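Local coordinates for putative alpha KG dependent 2,4-D dioxygenase (Burkholderia xenovorans, PDB 5J92), which probably acts as an iron(II)- and 2-oxoglutarate-dependent dioxygenase of the TfdA family, at residues A[151-154]-A[155-158]. Numbering follows the deposited sequence.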
loop_
_atom_site.group_PDB
_atom_site.type_symbol
_atom_site.label_atom_id
_atom_site.label_comp_id
_atom_site.label_asym_id
_atom_site.label_seq_id
_atom_site.Cartn_x
_atom_site.Cartn_y
_atom_site.Cartn_z
ATOM N N PHE A 151 -7.881 -12.000 -3.796
ATOM C CA PHE A 151 -8.309 -11.550 -5.113
ATOM C C PHE A 151 -9.041 -10.231 -4.963
ATOM O O PHE A 151 -9.957 -10.119 -4.142
ATOM C CB PHE A 151 -9.208 -12.591 -5.801
ATOM C CG PHE A 151 -8.536 -13.916 -6.010
ATOM C CD1 PHE A 151 -7.773 -14.138 -7.148
ATOM C CD2 PHE A 151 -8.643 -14.929 -5.055
ATOM C CE1 PHE A 151 -7.134 -15.358 -7.352
ATOM C CE2 PHE A 151 -8.009 -16.151 -5.244
ATOM C CZ PHE A 151 -7.250 -16.365 -6.400
ATOM N N ALA A 152 -8.647 -9.245 -5.761
ATOM C CA ALA A 152 -9.244 -7.919 -5.723
ATOM C C ALA A 152 -10.005 -7.669 -7.015
ATOM O O ALA A 152 -9.443 -7.799 -8.112
ATOM C CB ALA A 152 -8.179 -6.848 -5.492
ATOM N N ASP A 153 -11.280 -7.313 -6.883
ATOM C CA ASP A 153 -12.172 -7.164 -8.037
ATOM C C ASP A 153 -11.964 -5.796 -8.688
ATOM O O ASP A 153 -12.381 -4.771 -8.137
ATOM C CB ASP A 153 -13.619 -7.349 -7.592
ATOM C CG ASP A 153 -14.601 -7.426 -8.773
ATOM O OD1 ASP A 153 -14.263 -6.954 -9.890
ATOM O OD2 ASP A 153 -15.718 -7.961 -8.557
ATOM N N MET A 154 -11.314 -5.773 -9.857
ATOM C CA MET A 154 -11.073 -4.521 -10.573
ATOM C C MET A 154 -12.328 -3.962 -11.249
ATOM O O MET A 154 -12.335 -2.778 -11.628
ATOM C CB MET A 154 -9.979 -4.713 -11.630
ATOM C CG MET A 154 -8.609 -5.096 -11.064
ATOM S SD MET A 154 -7.964 -3.867 -9.914
ATOM C CE MET A 154 -8.370 -4.606 -8.362
ATOM N N ARG A 155 -13.352 -4.793 -11.469
ATOM C CA ARG A 155 -14.631 -4.287 -11.975
ATOM C C ARG A 155 -15.355 -3.503 -10.888
ATOM O O ARG A 155 -15.820 -2.378 -11.118
ATOM C CB ARG A 155 -15.513 -5.445 -12.455
ATOM C CG ARG A 155 -14.781 -6.528 -13.228
ATOM C CD ARG A 155 -15.602 -7.806 -13.287
ATOM N NE ARG A 155 -15.895 -8.308 -11.933
ATOM C CZ ARG A 155 -16.699 -9.334 -11.658
ATOM N NH1 ARG A 155 -17.307 -10.000 -12.642
ATOM N NH2 ARG A 155 -16.884 -9.708 -10.389
ATOM N N ALA A 156 -15.471 -4.103 -9.695
ATOM C CA ALA A 156 -16.098 -3.429 -8.570
ATOM C C ALA A 156 -15.353 -2.147 -8.225
ATOM O O ALA A 156 -15.971 -1.120 -7.923
ATOM C CB ALA A 156 -16.141 -4.369 -7.355
ATOM N N ALA A 157 -14.019 -2.187 -8.272
ATOM C CA ALA A 157 -13.243 -0.988 -7.983
ATOM C C ALA A 157 -13.531 0.100 -9.008
ATOM O O ALA A 157 -13.680 1.274 -8.652
ATOM C CB ALA A 157 -11.750 -1.318 -7.955
ATOM N N TYR A 158 -13.592 -0.268 -10.286
ATOM C CA TYR A 158 -13.936 0.724 -11.303
ATOM C C TYR A 158 -15.326 1.290 -11.045
ATOM O O TYR A 158 -15.530 2.508 -11.099
ATOM C CB TYR A 158 -13.847 0.122 -12.707
ATOM C CG TYR A 158 -14.270 1.101 -13.772
ATOM C CD1 TYR A 158 -13.379 2.029 -14.274
ATOM C CD2 TYR A 158 -15.572 1.114 -14.250
ATOM C CE1 TYR A 158 -13.760 2.943 -15.233
ATOM C CE2 TYR A 158 -15.966 2.017 -15.214
ATOM C CZ TYR A 158 -15.050 2.928 -15.702
ATOM O OH TYR A 158 -15.439 3.840 -16.647
#
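Asp153 and Arg155 form a side-on, two-nitrogen salt bridge. Arg155 NE donates to Asp153 OD1 at 2.9 Å, and Arg155 NH2 donates to Asp153 OD2 at 2.8 Å. Both oxygens are met on their syn sides, though the nitrogens sit somewhat out of the carboxylate plane, and both lie close to the guanidinium plane. The two flat groups are still turned 30° against each other. A bend at chi3 of Arg155 (-59°) turns the guanidinium back to the carboxylate. Asp153 OD1 also accepts from the backbone. Ala156 N bonds to it at 3.1 Å from above the carboxylate plane, on the face opposite Arg155 NE. Arg155 N adds a weak, bent bond to the same oxygen. Asp153 is therefore the N-cap of helix 154-159, directly after strand 149-153, the middle strand of a three-stranded antiparallel sheet. With CG anti to the backbone N (chi1 -171°), its carboxylate lies over the first turn. Its negative charge would probably interact favourably with the helix N-terminus, though Arg155 partly offsets it. The methyl of Ala156 packs on the carboxylate, with CB 3.7 Å from Asp153 CG. Asp153 O accepts from Ala157 N, and Met154 O accepts from Tyr158 N at 3.1 Å. The salt bridge is buried. Phe19 O and Gln47 O bind Arg155 NH2 and NH1, which fixes the guanidinium further. The Tyr158 hydroxyl hydrogen-bonds Glu170 OE2. Two residues back along strand 149-153, Phe151 packs on His271, an iron(II) ligand.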